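Local coordinates for protein purine nucleoside phosphorylase (Anopheles gambiae, PDB 2P4S) that catalyses the phosphorolysis of inosine, guanosine and their 2'-deoxy forms to free purine base and pentose 1-phosphate in purine salvage, at residues His171-Tyr176 / Ile302-Val307; His308-Ala313 / Cys320-Leu325. One frame throughout, in Å; residues are numbered along the deposited sequence.

Interaction 1. Residues His171-Tyr176 / Ile302-Val307. With DIH (7-[[(3R,4R)-3-(hydroxymethyl)-4-oxidanyl-pyrrolidin-1-ium-1-yl]methyl]-3,5-dihydropyrrolo[3,2-d]pyrimidin-4-one), chain F; PO4 (phosphate ion), chain D.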
ATOM      1  N   HIS A 171       2.195  11.783  13.134  1.00 16.50           N
ATOM      2  CA  HIS A 171       2.642  10.724  12.238  1.00 16.08           C
ATOM      3  C   HIS A 171       1.583   9.668  12.169  1.00 16.32           C
ATOM      4  O   HIS A 171       0.874   9.427  13.147  1.00 15.43           O
ATOM      5  CB  HIS A 171       3.926  10.083  12.742  1.00 14.99           C
ATOM      6  CG  HIS A 171       4.960  11.062  13.221  1.00 16.04           C
ATOM      7  ND1 HIS A 171       6.048  11.430  12.452  1.00 17.32           N
ATOM      8  CD2 HIS A 171       5.114  11.696  14.413  1.00 16.16           C
ATOM      9  CE1 HIS A 171       6.813  12.269  13.131  1.00 14.18           C
ATOM     10  NE2 HIS A 171       6.273  12.439  14.330  1.00 20.99           N
ATOM     11  N   HIS A 172       1.516   9.026  11.010  1.00 16.03           N
ATOM     12  CA  HIS A 172       0.554   7.977  10.730  1.00 17.08           C
ATOM     13  C   HIS A 172       0.671   6.770  11.670  1.00 16.58           C
ATOM     14  O   HIS A 172      -0.345   6.190  12.048  1.00 16.94           O
ATOM     15  CB  HIS A 172       0.698   7.567   9.259  1.00 17.13           C
ATOM     16  CG  HIS A 172      -0.450   6.771   8.723  1.00 19.41           C
ATOM     17  ND1 HIS A 172      -1.772   7.149   8.881  1.00 19.87           N
ATOM     18  CD2 HIS A 172      -0.473   5.637   7.985  1.00 17.95           C
ATOM     19  CE1 HIS A 172      -2.556   6.274   8.275  1.00 18.26           C
ATOM     20  NE2 HIS A 172      -1.791   5.360   7.707  1.00 19.77           N
ATOM     21  N   TYR A 173       1.899   6.396  12.030  1.00 16.47           N
ATOM     22  CA  TYR A 173       2.161   5.308  13.007  1.00 17.47           C
ATOM     23  C   TYR A 173       1.622   5.593  14.442  1.00 18.61           C
ATOM     24  O   TYR A 173       1.555   4.675  15.299  1.00 17.20           O
ATOM     25  CB  TYR A 173       3.657   4.928  13.055  1.00 16.42           C
ATOM     26  CG  TYR A 173       4.564   6.048  13.520  1.00 18.28           C
ATOM     27  CD1 TYR A 173       4.571   6.479  14.878  1.00 16.70           C
ATOM     28  CD2 TYR A 173       5.470   6.655  12.637  1.00 16.37           C
ATOM     29  CE1 TYR A 173       5.412   7.523  15.310  1.00 13.76           C
ATOM     30  CE2 TYR A 173       6.295   7.695  13.071  1.00 14.66           C
ATOM     31  CZ  TYR A 173       6.270   8.115  14.414  1.00 16.69           C
ATOM     32  OH  TYR A 173       7.099   9.164  14.834  1.00 15.48           O
ATOM     33  N   GLU A 174       1.251   6.853  14.701  1.00 18.89           N
ATOM     34  CA  GLU A 174       0.568   7.205  15.960  1.00 19.45           C
ATOM     35  C   GLU A 174      -0.892   6.778  15.899  1.00 19.42           C
ATOM     36  O   GLU A 174      -1.566   6.789  16.884  1.00 20.29           O
ATOM     37  CB  GLU A 174       0.702   8.695  16.300  1.00 16.91           C
ATOM     38  CG  GLU A 174       2.151   9.150  16.612  1.00 20.30           C
ATOM     39  CD  GLU A 174       2.309  10.699  16.806  1.00 21.30           C
ATOM     40  OE1 GLU A 174       2.040  11.197  17.919  1.00 22.52           O
ATOM     41  OE2 GLU A 174       2.697  11.424  15.859  1.00 19.82           O
ATOM     42  N   GLY A 175      -1.385   6.384  14.737  1.00 20.06           N
ATOM     43  CA  GLY A 175      -2.786   6.068  14.636  1.00 20.04           C
ATOM     44  C   GLY A 175      -3.619   7.160  13.996  1.00 20.52           C
ATOM     45  O   GLY A 175      -4.800   6.971  13.825  1.00 19.83           O
ATOM     46  N   TYR A 176      -2.992   8.277  13.601  1.00 20.05           N
ATOM     47  CA  TYR A 176      -3.688   9.365  12.878  1.00 19.56           C
ATOM     48  C   TYR A 176      -3.784   9.096  11.388  1.00 18.36           C
ATOM     49  O   TYR A 176      -2.756   8.829  10.746  1.00 17.65           O
ATOM     50  CB  TYR A 176      -3.001  10.722  13.083  1.00 19.93           C
ATOM     51  CG  TYR A 176      -2.791  11.119  14.531  1.00 23.31           C
ATOM     52  CD1 TYR A 176      -3.845  11.042  15.479  1.00 24.21           C
ATOM     53  CD2 TYR A 176      -1.533  11.559  14.968  1.00 22.08           C
ATOM     54  CE1 TYR A 176      -3.627  11.416  16.831  1.00 24.34           C
ATOM     55  CE2 TYR A 176      -1.313  11.943  16.272  1.00 21.79           C
ATOM     56  CZ  TYR A 176      -2.366  11.879  17.203  1.00 24.67           C
ATOM     57  OH  TYR A 176      -2.116  12.259  18.506  1.00 24.68           O
ATOM     58  N   ILE A 302      14.848   8.028   3.473  1.00 13.74           N
ATOM     59  CA  ILE A 302      13.675   7.288   3.930  1.00 13.98           C
ATOM     60  C   ILE A 302      13.165   7.854   5.247  1.00 13.98           C
ATOM     61  O   ILE A 302      13.927   7.963   6.221  1.00 14.56           O
ATOM     62  CB  ILE A 302      13.950   5.767   4.114  1.00 14.31           C
ATOM     63  CG1 ILE A 302      14.367   5.098   2.772  1.00 14.39           C
ATOM     64  CG2 ILE A 302      12.666   5.074   4.681  1.00 11.80           C
ATOM     65  CD1 ILE A 302      15.148   3.677   2.944  1.00 13.68           C
ATOM     66  N   GLY A 303      11.881   8.199   5.273  1.00 13.62           N
ATOM     67  CA  GLY A 303      11.297   8.789   6.445  1.00 14.16           C
ATOM     68  C   GLY A 303       9.908   8.271   6.701  1.00 15.09           C
ATOM     69  O   GLY A 303       9.530   7.263   6.116  1.00 14.62           O
ATOM     70  N   MET A 304       9.148   8.979   7.557  1.00 15.71           N
ATOM     71  CA  MET A 304       7.776   8.579   7.915  1.00 16.53           C
ATOM     72  C   MET A 304       6.785   9.746   8.010  1.00 17.45           C
ATOM     73  O   MET A 304       5.836   9.667   8.783  1.00 18.43           O
ATOM     74  CB  MET A 304       7.779   7.842   9.270  1.00 16.62           C
ATOM     75  CG  MET A 304       8.705   6.618   9.311  1.00 15.14           C
ATOM     76  SD  MET A 304       8.681   5.890  10.921  1.00 17.56           S
ATOM     77  CE  MET A 304       9.895   4.554  10.796  1.00 16.79           C
ATOM     78  N   SER A 305       6.965  10.830   7.243  1.00 17.79           N
ATOM     79  CA  SER A 305       6.091  11.996   7.395  1.00 17.77           C
ATOM     80  C   SER A 305       6.069  12.818   6.113  1.00 19.07           C
ATOM     81  O   SER A 305       6.498  12.314   5.052  1.00 18.87           O
ATOM     82  CB  SER A 305       6.560  12.837   8.571  1.00 17.76           C
ATOM     83  OG  SER A 305       7.736  13.542   8.211  1.00 19.34           O
ATOM     84  N   THR A 306       5.570  14.070   6.182  1.00 18.51           N
ATOM     85  CA  THR A 306       5.902  15.094   5.129  1.00 18.20           C
ATOM     86  C   THR A 306       5.152  15.001   3.807  1.00 18.10           C
ATOM     87  O   THR A 306       4.567  15.995   3.362  1.00 18.73           O
ATOM     88  CB  THR A 306       7.439  15.115   4.848  1.00 18.08           C
ATOM     89  OG1 THR A 306       8.088  15.471   6.061  1.00 16.12           O
ATOM     90  CG2 THR A 306       7.851  16.128   3.751  1.00 17.87           C
ATOM     91  N   VAL A 307       5.162  13.821   3.194  1.00 18.07           N
ATOM     92  CA  VAL A 307       4.648  13.656   1.806  1.00 18.98           C
ATOM     93  C   VAL A 307       3.181  14.161   1.691  1.00 18.88           C
ATOM     94  O   VAL A 307       2.857  14.935   0.807  1.00 19.41           O
ATOM     95  CB  VAL A 307       4.835  12.155   1.268  1.00 18.73           C
ATOM     96  CG1 VAL A 307       3.933  11.853   0.048  1.00 17.25           C
ATOM     97  CG2 VAL A 307       6.258  11.909   0.892  1.00 17.50           C
TER
HETATM   98  O5' DIH F 401      13.280   7.964  15.125  1.00 18.22           O
HETATM   99  C5' DIH F 401      12.015   7.626  14.524  1.00 18.39           C
HETATM  100  C4' DIH F 401      11.426   8.915  14.007  1.00 18.57           C
HETATM  101  C6' DIH F 401      12.413   9.656  13.077  1.00 16.89           C
HETATM  102  C3' DIH F 401      10.179   8.629  13.198  1.00 16.77           C
HETATM  103  O3' DIH F 401       9.267   9.712  13.389  1.00 15.14           O
HETATM  104  C2' DIH F 401      10.663   8.679  11.761  1.00 14.53           C
HETATM  105  N1' DIH F 401      11.660   9.795  11.798  1.00 16.27           N
HETATM  106  C10 DIH F 401      12.414   9.855  10.536  1.00 13.21           C
HETATM  107  C9  DIH F 401      13.539   8.866  10.318  1.00 13.77           C
HETATM  108  C8  DIH F 401      14.891   9.061  10.708  1.00 13.76           C
HETATM  109  N7  DIH F 401      15.613   7.975  10.314  1.00 14.43           N
HETATM  110  C5  DIH F 401      14.796   7.087   9.690  1.00 12.86           C
HETATM  111  C6  DIH F 401      15.005   5.779   9.006  1.00 14.19           C
HETATM  112  O6  DIH F 401      16.172   5.209   8.950  1.00 15.95           O
HETATM  113  N1  DIH F 401      13.900   5.224   8.465  1.00 13.84           N
HETATM  114  C2  DIH F 401      12.657   5.792   8.518  1.00 14.24           C
HETATM  115  N3  DIH F 401      12.438   6.984   9.095  1.00 13.24           N
HETATM  116  C4  DIH F 401      13.502   7.634   9.675  1.00 13.35           C
HETATM  117  P   PO4 D 503       9.957  13.179  11.435  1.00 17.31           P
HETATM  118  O1  PO4 D 503      11.159  14.066  11.376  1.00 17.23           O
HETATM  119  O2  PO4 D 503       8.812  13.977  12.060  1.00 17.48           O
HETATM  120  O3  PO4 D 503       9.493  12.716  10.105  1.00 16.91           O
HETATM  121  O4  PO4 D 503      10.316  11.980  12.261  1.00 16.98           O
HETATM  122  O   HOH W   1       3.260  10.452   8.922  1.00 18.66           O
HETATM  123  O   HOH W   2       4.055   7.021   9.692  1.00 25.86           O
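His171 and Ser305 bring the two backbones nearest, CA to CA 6.1 Å, where a loop with a 3-10 turn at 172-174 meets the end of strand 301-303; no direct hydrogen bond joins the segments. Across this gap Met304 meets Tyr173 in a Met-aromatic contact: SD of Met304 lies 3.7 Å from CE2 of Tyr173, and the line from the sulfur to the ring centroid is 59° off the ring normal, an oblique approach. The two side chains cross at about a right angle. Beyond CG the Met304 chain is extended, which leaves SD between the Tyr173 ring and C2' of the inhibitor DIH, 3.5 Å from the latter. A chi1 of 63° turns the Tyr173 ring toward Met304 and DIH, and its OH gives a hydrogen bond of 2.7 Å to O3' of DIH.

This is the nucleoside and phosphate site of the trimeric PNP family. His342, Glu286 and Asn328 also bond DIH, and the ring of Phe244 of a neighbouring subunit meets that of Tyr173 edge-to-face. On the phosphate side, OG of Ser305 donates to O3 of the phosphate ion over 2.7 Å, and OG1 of Thr306 donates in turn to that Ser305 OG. Ser118, Ala201 and Arg169 bind the same anion.

Water bridges the backbones. One molecule accepts from N of His172 and donates to O of Met304 at 2.7 Å; a second accepts from N of Tyr173 and reaches the same carbonyl by a weak bond. The turn is tied internally by a bond from ND1 of His172 to O of Tyr176, 2.7 Å long, with the carbonyl oxygen near the imidazole plane.

Interaction 2. Residues His308-Ala313 / Cys320-Leu325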
ATOM      1  N   HIS A 308       2.338  13.721   2.633  1.00 19.04           N
ATOM      2  CA  HIS A 308       0.902  14.053   2.716  1.00 17.71           C
ATOM      3  C   HIS A 308       0.662  15.485   3.150  1.00 17.11           C
ATOM      4  O   HIS A 308      -0.318  16.085   2.746  1.00 17.63           O
ATOM      5  CB  HIS A 308       0.152  13.055   3.653  1.00 17.14           C
ATOM      6  CG  HIS A 308       0.885  12.753   4.923  1.00 17.77           C
ATOM      7  ND1 HIS A 308       1.892  11.813   4.998  1.00 19.25           N
ATOM      8  CD2 HIS A 308       0.798  13.310   6.159  1.00 18.41           C
ATOM      9  CE1 HIS A 308       2.395  11.806   6.225  1.00 17.82           C
ATOM     10  NE2 HIS A 308       1.768  12.729   6.936  1.00 16.76           N
ATOM     11  N   GLU A 309       1.540  16.032   3.978  1.00 16.96           N
ATOM     12  CA  GLU A 309       1.538  17.477   4.247  1.00 17.30           C
ATOM     13  C   GLU A 309       1.789  18.329   2.967  1.00 17.23           C
ATOM     14  O   GLU A 309       1.095  19.331   2.698  1.00 16.41           O
ATOM     15  CB  GLU A 309       2.609  17.801   5.314  1.00 17.30           C
ATOM     16  CG  GLU A 309       2.345  17.171   6.684  1.00 20.21           C
ATOM     17  CD  GLU A 309       3.625  16.927   7.487  1.00 24.22           C
ATOM     18  OE1 GLU A 309       4.718  17.345   7.044  1.00 24.72           O
ATOM     19  OE2 GLU A 309       3.550  16.325   8.585  1.00 27.98           O
ATOM     20  N   ILE A 310       2.836  17.965   2.230  1.00 16.95           N
ATOM     21  CA  ILE A 310       3.133  18.557   0.929  1.00 16.49           C
ATOM     22  C   ILE A 310       1.989  18.422  -0.074  1.00 16.90           C
ATOM     23  O   ILE A 310       1.674  19.363  -0.758  1.00 18.13           O
ATOM     24  CB  ILE A 310       4.473  17.973   0.345  1.00 16.62           C
ATOM     25  CG1 ILE A 310       5.656  18.345   1.279  1.00 15.62           C
ATOM     26  CG2 ILE A 310       4.708  18.486  -1.083  1.00 14.43           C
ATOM     27  CD1 ILE A 310       6.149  19.848   1.169  1.00 16.22           C
ATOM     28  N   ILE A 311       1.351  17.263  -0.160  1.00 17.30           N
ATOM     29  CA  ILE A 311       0.249  17.071  -1.100  1.00 17.14           C
ATOM     30  C   ILE A 311      -0.955  17.966  -0.748  1.00 18.06           C
ATOM     31  O   ILE A 311      -1.613  18.570  -1.622  1.00 17.37           O
ATOM     32  CB  ILE A 311      -0.155  15.576  -1.110  1.00 17.74           C
ATOM     33  CG1 ILE A 311       0.889  14.752  -1.861  1.00 18.30           C
ATOM     34  CG2 ILE A 311      -1.521  15.342  -1.729  1.00 16.96           C
ATOM     35  CD1 ILE A 311       0.558  13.238  -1.890  1.00 15.78           C
ATOM     36  N   THR A 312      -1.246  18.049   0.543  1.00 18.15           N
ATOM     37  CA  THR A 312      -2.276  18.982   1.036  1.00 17.88           C
ATOM     38  C   THR A 312      -1.922  20.447   0.722  1.00 17.73           C
ATOM     39  O   THR A 312      -2.773  21.213   0.326  1.00 17.86           O
ATOM     40  CB  THR A 312      -2.481  18.770   2.547  1.00 17.06           C
ATOM     41  OG1 THR A 312      -2.814  17.381   2.778  1.00 17.45           O
ATOM     42  CG2 THR A 312      -3.577  19.678   3.070  1.00 16.24           C
ATOM     43  N   ALA A 313      -0.666  20.831   0.911  1.00 18.09           N
ATOM     44  CA  ALA A 313      -0.203  22.177   0.598  1.00 18.94           C
ATOM     45  C   ALA A 313      -0.399  22.509  -0.880  1.00 19.64           C
ATOM     46  O   ALA A 313      -0.897  23.566  -1.224  1.00 20.22           O
ATOM     47  CB  ALA A 313       1.239  22.343   0.973  1.00 18.08           C
ATOM     48  N   CYS A 320       5.921  25.139  -1.908  1.00 16.98           N
ATOM     49  CA  CYS A 320       6.540  24.205  -0.969  1.00 16.81           C
ATOM     50  C   CYS A 320       8.049  24.106  -1.125  1.00 16.49           C
ATOM     51  O   CYS A 320       8.564  24.070  -2.253  1.00 15.43           O
ATOM     52  CB  CYS A 320       5.955  22.799  -1.142  1.00 16.07           C
ATOM     53  SG  CYS A 320       4.172  22.672  -0.851  1.00 20.57           S
ATOM     54  N   PHE A 321       8.726  24.081   0.030  1.00 15.33           N
ATOM     55  CA  PHE A 321      10.141  23.845   0.144  1.00 15.72           C
ATOM     56  C   PHE A 321      10.248  22.794   1.260  1.00 15.64           C
ATOM     57  O   PHE A 321       9.520  22.860   2.256  1.00 15.36           O
ATOM     58  CB  PHE A 321      10.900  25.133   0.543  1.00 15.10           C
ATOM     59  CG  PHE A 321      12.355  24.899   0.822  1.00 14.93           C
ATOM     60  CD1 PHE A 321      12.850  24.962   2.131  1.00 16.14           C
ATOM     61  CD2 PHE A 321      13.240  24.539  -0.226  1.00 16.03           C
ATOM     62  CE1 PHE A 321      14.185  24.683   2.412  1.00 16.58           C
ATOM     63  CE2 PHE A 321      14.604  24.263   0.031  1.00 13.43           C
ATOM     64  CZ  PHE A 321      15.089  24.349   1.345  1.00 17.46           C
ATOM     65  N   ALA A 322      11.108  21.803   1.080  1.00 15.38           N
ATOM     66  CA  ALA A 322      11.285  20.776   2.101  1.00 15.81           C
ATOM     67  C   ALA A 322      12.688  20.190   2.103  1.00 15.68           C
ATOM     68  O   ALA A 322      13.322  20.106   1.057  1.00 15.39           O
ATOM     69  CB  ALA A 322      10.246  19.651   1.904  1.00 15.47           C
ATOM     70  N   PHE A 323      13.164  19.790   3.281  1.00 16.48           N
ATOM     71  CA  PHE A 323      14.416  19.048   3.408  1.00 16.93           C
ATOM     72  C   PHE A 323      14.381  17.988   4.492  1.00 16.86           C
ATOM     73  O   PHE A 323      13.609  18.093   5.439  1.00 16.93           O
ATOM     74  CB  PHE A 323      15.621  19.964   3.627  1.00 16.26           C
ATOM     75  CG  PHE A 323      15.560  20.792   4.872  1.00 18.02           C
ATOM     76  CD1 PHE A 323      16.074  20.307   6.072  1.00 19.64           C
ATOM     77  CD2 PHE A 323      15.050  22.084   4.840  1.00 19.28           C
ATOM     78  CE1 PHE A 323      16.068  21.069   7.201  1.00 20.96           C
ATOM     79  CE2 PHE A 323      15.038  22.857   5.990  1.00 20.39           C
ATOM     80  CZ  PHE A 323      15.564  22.348   7.167  1.00 18.89           C
ATOM     81  N   SER A 324      15.266  16.999   4.329  1.00 16.82           N
ATOM     82  CA  SER A 324      15.545  15.965   5.312  1.00 16.47           C
ATOM     83  C   SER A 324      16.929  16.227   5.936  1.00 17.66           C
ATOM     84  O   SER A 324      17.933  16.393   5.208  1.00 16.67           O
ATOM     85  CB  SER A 324      15.603  14.593   4.628  1.00 16.03           C
ATOM     86  OG  SER A 324      14.380  14.174   4.051  1.00 14.08           O
ATOM     87  N   LEU A 325      16.993  16.231   7.272  1.00 17.20           N
ATOM     88  CA  LEU A 325      18.257  16.033   7.962  1.00 17.46           C
ATOM     89  C   LEU A 325      18.512  14.510   8.006  1.00 17.54           C
ATOM     90  O   LEU A 325      17.675  13.754   8.527  1.00 15.35           O
ATOM     91  CB  LEU A 325      18.189  16.603   9.387  1.00 17.57           C
ATOM     92  CG  LEU A 325      19.458  16.526  10.243  1.00 19.33           C
ATOM     93  CD1 LEU A 325      20.634  17.368   9.669  1.00 15.28           C
ATOM     94  CD2 LEU A 325      19.101  17.004  11.647  1.00 18.92           C
TER
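Chi1 of -63° and chi2 of -76° fold the Ile310 chain so that CG1 sits beside the backbone N and CD1 bends toward Cys320 and Ala322, although the side chain of Ile310 leaves its backbone without aiming at the strand. Cys320 has SG anti to its own carbonyl carbon, and the sulfur extends toward the helix. These groups form the helix-to-sheet packing of an alpha/beta fold: helix 307-315 runs nearly antiparallel to strand 319-329, the axes of segments 308-313 and 320-325 making 170° and passing 9.7 Å apart, and a brief turn joins the two in sequence.

The interface is wholly apolar. CD1 of Ile310 rests 3.8 Å from CB of Cys320 and, at a longer 4.2 Å, reaches CB of Ala322, bridging two residues whose side chains leave the same face of the strand. Phe321, between them, points away from the helix. The same CD1 of Ile310 also comes within 4.0 Å of SG of Cys320, so that the methyl touches both side-chain atoms of the cysteine.

Both elements have further partners. Strand 319-329 lies between strands 195-204 and 214-221 in the sheet, while Thr250 and Tyr251 also touch Ile310. From the same helix Glu309 makes a salt bridge to Arg169, a phosphate-binding residue, and so links the helix to the active site. Within the helix, O of His308 accepts from two donors, N and OG1 of Thr312, the latter at 2.8 Å. One turn beyond Ile310, CB of Ala313 touches SG of Cys320 at 3.5 Å.

In the fold
Both contacts are buried and follow each other along the chain: strand 301-303, whose end takes part in interaction 1, is followed after three residues by helix 307-315 of interaction 2, and their centres lie 12 Å apart. Their chemistry differs with place. Interaction 1 lies farther from the chain centre, about 11 Å, next to a neighbouring subunit, and combines one direct Met-aromatic contact with bonds to ligand, phosphate and water. Interaction 2, about 5 Å from that centre, is direct apolar contact between a helix and a strand. Both reach the same sheet, through strands 301-303 and 319-329, each of which pairs with strand 195-204. Polar chemistry thus gathers at the site, apolar chemistry in the interior.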